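Local coordinates for protein PAN2-PAN3 deadenylation complex catalytic subunit pan2 (Neurospora crassa, PDB 4CZW) that probably shortens mRNA poly(A) tails as the catalytic exonuclease subunit of the PAN2-PAN3 deadenylation complex, at residues Arg161-Leu166 and Lys395-Arg400; Glu447-Lys452 and Ser471-Arg476. All coordinates share one frame; numbering follows the deposited sequence.

Interaction 1. Residues Arg161-Leu166 and Lys395-Arg400; sequences RTLFKL and KAANHR
The guanidinium of Arg400 is the one flat group of this contact, and it offers Thr162 its edge: CB of Thr162 lies near the guanidinium plane, 3.6 Å from NH2 of Arg400. The contact belongs to the USP-like domain, where helix 158-163 closes in a Schellman motif opposite the loop that follows strand 385-394. Lys165, with positive phi, is the C-prime residue, and Leu166 N bonds back to Arg161 O at 2.8 Å. Across from it, a type II beta turn from Ala397 to Arg400 brings the chain round so that the arginine can reach the helix.

The Arg400 side chain, bent at chi2 and chi3, crosses that of Thr162 at about a right angle. Thr162 presents carbon here: its CG2, anti to the backbone N, is 3.7 Å from Arg400 NH2, whereas OG1 turns back to the carbonyl of Glu158 in its own helix. A small branched residue thus gives the arginine an apolar surface while its hydroxyl is satisfied elsewhere.

Next along the helix, Leu163 makes the apolar part. With CG anti to the backbone N (chi1 173°), its fork spans two alanines whose methyls let the backbones come close, and Leu62 of helix 61-71 touches both Leu163 and Ala397. CD1 of Leu163 meets CB of Ala396 at 3.7 Å, and its CD2 meets CB of Ala397 at 4.0 Å.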
# COMPACT_ATOMS: atom_id res chain seq x y z
N ARG A 161 7.20 15.93 14.80
CA ARG A 161 7.78 16.87 15.76
C ARG A 161 7.00 18.18 15.76
O ARG A 161 6.72 18.74 16.82
CB ARG A 161 9.25 17.13 15.44
CG ARG A 161 9.98 17.95 16.50
CD ARG A 161 11.31 18.47 15.98
NE ARG A 161 11.13 19.41 14.87
CZ ARG A 161 10.91 20.71 15.03
NH1 ARG A 161 10.84 21.23 16.24
NH2 ARG A 161 10.75 21.49 13.97
N THR A 162 6.65 18.65 14.57
CA THR A 162 5.86 19.87 14.43
C THR A 162 4.43 19.64 14.93
O THR A 162 3.86 20.49 15.61
CB THR A 162 5.82 20.34 12.96
OG1 THR A 162 7.15 20.60 12.50
CG2 THR A 162 4.98 21.60 12.82
N LEU A 163 3.87 18.49 14.58
CA LEU A 163 2.52 18.12 14.99
C LEU A 163 2.39 18.07 16.51
O LEU A 163 1.46 18.65 17.08
CB LEU A 163 2.13 16.77 14.39
CG LEU A 163 0.80 16.17 14.86
CD1 LEU A 163 -0.37 17.05 14.45
CD2 LEU A 163 0.63 14.76 14.34
N PHE A 164 3.32 17.38 17.16
CA PHE A 164 3.28 17.23 18.61
C PHE A 164 3.96 18.40 19.31
O PHE A 164 4.13 18.38 20.54
CB PHE A 164 3.94 15.90 19.01
CG PHE A 164 3.25 14.69 18.45
CD1 PHE A 164 1.87 14.67 18.31
CD2 PHE A 164 3.98 13.59 18.04
CE1 PHE A 164 1.24 13.56 17.79
CE2 PHE A 164 3.35 12.48 17.52
CZ PHE A 164 1.97 12.46 17.39
N LYS A 165 4.35 19.40 18.53
CA LYS A 165 4.95 20.63 19.04
C LYS A 165 6.16 20.38 19.93
O LYS A 165 6.37 21.07 20.93
CB LYS A 165 3.90 21.45 19.81
CG LYS A 165 2.78 21.98 18.93
CD LYS A 165 1.75 22.75 19.74
CE LYS A 165 0.65 23.29 18.84
NZ LYS A 165 -0.41 24.00 19.61
N LEU A 166 6.96 19.39 19.55
CA LEU A 166 8.20 19.08 20.26
C LEU A 166 9.30 20.05 19.85
O LEU A 166 9.27 20.60 18.75
CB LEU A 166 8.62 17.64 19.98
CG LEU A 166 7.59 16.55 20.28
CD1 LEU A 166 7.99 15.24 19.62
CD2 LEU A 166 7.41 16.37 21.78
N LYS A 395 -7.15 15.77 14.12
CA LYS A 395 -7.53 16.78 13.13
C LYS A 395 -6.37 17.72 12.81
O LYS A 395 -6.30 18.28 11.72
CB LYS A 395 -8.73 17.58 13.62
CG LYS A 395 -9.31 18.54 12.60
CD LYS A 395 -10.54 19.25 13.13
CE LYS A 395 -11.14 20.18 12.09
NZ LYS A 395 -12.38 20.85 12.58
N ALA A 396 -5.45 17.87 13.76
CA ALA A 396 -4.29 18.72 13.57
C ALA A 396 -3.35 18.15 12.51
O ALA A 396 -2.51 18.86 11.97
CB ALA A 396 -3.55 18.90 14.89
N ALA A 397 -3.50 16.86 12.22
CA ALA A 397 -2.64 16.19 11.25
C ALA A 397 -3.24 16.23 9.85
O ALA A 397 -2.61 15.78 8.89
CB ALA A 397 -2.39 14.75 11.67
N ASN A 398 -4.45 16.76 9.73
CA ASN A 398 -5.10 16.89 8.42
C ASN A 398 -4.34 17.85 7.51
O ASN A 398 -3.76 18.83 7.98
CB ASN A 398 -6.55 17.35 8.58
CG ASN A 398 -7.44 16.29 9.20
OD1 ASN A 398 -7.10 15.11 9.21
ND2 ASN A 398 -8.59 16.71 9.70
N HIS A 399 -4.34 17.54 6.22
CA HIS A 399 -3.71 18.38 5.19
C HIS A 399 -2.22 18.57 5.44
O HIS A 399 -1.63 19.55 4.98
CB HIS A 399 -4.41 19.74 5.11
CG HIS A 399 -5.89 19.66 5.30
ND1 HIS A 399 -6.74 19.13 4.35
CD2 HIS A 399 -6.68 20.05 6.33
CE1 HIS A 399 -7.99 19.20 4.79
NE2 HIS A 399 -7.98 19.75 5.99
N ARG A 400 -1.61 17.64 6.17
CA ARG A 400 -0.18 17.71 6.47
C ARG A 400 0.61 16.66 5.69
O ARG A 400 0.12 15.56 5.45
CB ARG A 400 0.05 17.52 7.97
CG ARG A 400 -0.47 18.66 8.84
CD ARG A 400 0.36 19.92 8.65
NE ARG A 400 1.78 19.68 8.87
CZ ARG A 400 2.36 19.68 10.07
NH1 ARG A 400 1.64 19.93 11.16
NH2 ARG A 400 3.66 19.45 10.17

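Interaction 2. Residues Glu447-Lys452 and Ser471-Arg476; sequences EFIRLK and SHAIAR
The methyl of Ala473 is the apolar centre, with Leu451 CD1 3.7 Å from its CB and Ile449 CD1 nearby on the same face of an antiparallel beta ladder. The ladder joins strands 441-451 and 471-481 in the central sheet of the RNase H-like exonuclease domain. Alanine suits this place because a single methyl lets two larger side chains converge over it. Ile449 holds CG1 in the crowded position between backbone N and carbonyl carbon (chi1 52°), and its CG2 reaches CB of Ala475 at 3.7 Å.

Phe448 diverges from this face. Its ring runs alongside Ile474, CE1 to CD1 of Ile474 at 3.5 Å, and helix 551-558 packs on both through Val557. Phe448 also meets His472, whose ring has CD2 of the phenylalanine over one face; the two planes meet obliquely, at 41°.

Ile449 and Ala473 form a hydrogen-bonded pair, the N of Ile449 giving to O of Ala473 at 3.1 Å and the return bond being more bent. A beta bulge then shifts the register by one residue between Phe448 and Glu447. Ala475 N bonds almost straight (174°) to Glu447 O, in the carbonyl plane.

At the polar end, Glu447, which by similarity binds a catalytic divalent cation, lies side by side with Arg476. The extended arginine carries its guanidinium on to Asp603 and Asp493; two aspartates probably offset much of its charge, so any stabilisation of ionised Glu447 is likely to be small. Glu447 OE2 remains 5.4 Å from Arg476 NH1.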
# COMPACT_ATOMS: atom_id res chain seq x y z
N GLU A 447 12.60 -10.14 -17.61
CA GLU A 447 12.22 -11.47 -18.06
C GLU A 447 11.21 -12.09 -17.10
O GLU A 447 11.32 -11.91 -15.88
CB GLU A 447 13.45 -12.37 -18.20
CG GLU A 447 14.53 -11.82 -19.13
CD GLU A 447 14.09 -11.74 -20.58
OE1 GLU A 447 13.11 -12.42 -20.95
OE2 GLU A 447 14.73 -10.99 -21.35
N PHE A 448 10.24 -12.83 -17.64
CA PHE A 448 9.16 -13.38 -16.82
C PHE A 448 9.28 -14.89 -16.63
O PHE A 448 9.94 -15.58 -17.40
CB PHE A 448 7.80 -13.06 -17.45
CG PHE A 448 7.48 -11.60 -17.53
CD1 PHE A 448 8.21 -10.66 -16.82
CD2 PHE A 448 6.43 -11.16 -18.33
CE1 PHE A 448 7.91 -9.31 -16.91
CE2 PHE A 448 6.13 -9.81 -18.42
CZ PHE A 448 6.87 -8.89 -17.71
N ILE A 449 8.62 -15.38 -15.58
CA ILE A 449 8.42 -16.81 -15.39
C ILE A 449 6.97 -17.05 -14.96
O ILE A 449 6.28 -16.11 -14.57
CB ILE A 449 9.39 -17.42 -14.35
CG1 ILE A 449 9.34 -16.63 -13.04
CG2 ILE A 449 10.80 -17.47 -14.90
CD1 ILE A 449 8.43 -17.24 -11.99
N ARG A 450 6.53 -18.30 -15.02
CA ARG A 450 5.15 -18.63 -14.66
C ARG A 450 5.05 -19.14 -13.22
O ARG A 450 5.88 -19.93 -12.77
CB ARG A 450 4.58 -19.67 -15.62
CG ARG A 450 4.55 -19.23 -17.07
CD ARG A 450 3.13 -19.24 -17.61
NE ARG A 450 3.09 -19.22 -19.07
CZ ARG A 450 3.04 -20.32 -19.82
NH1 ARG A 450 3.02 -21.51 -19.26
NH2 ARG A 450 3.01 -20.21 -21.15
N LEU A 451 4.02 -18.68 -12.51
CA LEU A 451 3.78 -19.12 -11.14
C LEU A 451 2.50 -19.95 -11.06
O LEU A 451 1.74 -20.05 -12.02
CB LEU A 451 3.69 -17.93 -10.19
CG LEU A 451 5.00 -17.19 -9.91
CD1 LEU A 451 4.77 -16.06 -8.92
CD2 LEU A 451 6.05 -18.16 -9.38
N LYS A 452 2.26 -20.54 -9.89
CA LYS A 452 1.09 -21.38 -9.68
C LYS A 452 -0.16 -20.53 -9.44
O LYS A 452 -1.07 -20.51 -10.27
CB LYS A 452 1.31 -22.33 -8.50
CG LYS A 452 0.18 -23.31 -8.26
CD LYS A 452 0.49 -24.24 -7.11
CE LYS A 452 -0.62 -25.25 -6.88
NZ LYS A 452 -0.32 -26.18 -5.76
N SER A 471 -0.23 -16.29 -13.99
CA SER A 471 0.49 -15.39 -13.10
C SER A 471 1.96 -15.30 -13.47
O SER A 471 2.64 -16.32 -13.59
CB SER A 471 0.34 -15.84 -11.64
OG SER A 471 1.09 -15.01 -10.77
N HIS A 472 2.45 -14.08 -13.66
CA HIS A 472 3.85 -13.86 -14.00
C HIS A 472 4.62 -13.25 -12.84
O HIS A 472 4.04 -12.68 -11.92
CB HIS A 472 3.97 -12.97 -15.24
CG HIS A 472 3.55 -13.63 -16.51
ND1 HIS A 472 4.33 -14.57 -17.15
CD2 HIS A 472 2.44 -13.48 -17.27
CE1 HIS A 472 3.71 -14.97 -18.25
NE2 HIS A 472 2.56 -14.33 -18.34
N ALA A 473 5.95 -13.36 -12.90
CA ALA A 473 6.81 -12.78 -11.88
C ALA A 473 8.18 -12.45 -12.47
O ALA A 473 8.67 -13.17 -13.34
CB ALA A 473 6.96 -13.72 -10.70
N ILE A 474 8.78 -11.36 -12.00
CA ILE A 474 10.09 -10.95 -12.47
C ILE A 474 11.15 -11.97 -12.06
O ILE A 474 11.31 -12.27 -10.88
CB ILE A 474 10.48 -9.57 -11.92
CG1 ILE A 474 9.42 -8.53 -12.29
CG2 ILE A 474 11.85 -9.15 -12.44
CD1 ILE A 474 9.24 -8.36 -13.78
N ALA A 475 11.87 -12.49 -13.05
CA ALA A 475 12.95 -13.44 -12.79
C ALA A 475 14.30 -12.78 -13.04
O ALA A 475 15.33 -13.22 -12.52
CB ALA A 475 12.79 -14.67 -13.66
N ARG A 476 14.29 -11.72 -13.84
CA ARG A 476 15.50 -10.98 -14.16
C ARG A 476 15.16 -9.54 -14.53
O ARG A 476 14.22 -9.29 -15.28
CB ARG A 476 16.26 -11.65 -15.31
CG ARG A 476 17.54 -10.94 -15.71
CD ARG A 476 18.15 -11.55 -16.96
NE ARG A 476 19.35 -10.84 -17.38
CZ ARG A 476 20.02 -11.10 -18.50
NH1 ARG A 476 19.60 -12.06 -19.31
NH2 ARG A 476 21.10 -10.40 -18.81

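Interaction 1 is a small surface contact of the USP-like domain, and interaction 2 a larger, partly buried one in the exonuclease domain; their centres lie about 43 Å apart, on opposite sides of the chain's centre, and they share no element. The first joins a helix end to a loop more than 200 residues later in the chain, mainly through side chains: a leucine fork, two methyls and an arginine edge. The second pairs neighbouring strands of one sheet, so backbone hydrogen bonds set its register and apolar side chains fill in around them. Only interaction 2 touches an annotated site, bearing a predicted ligand of the catalytic metals.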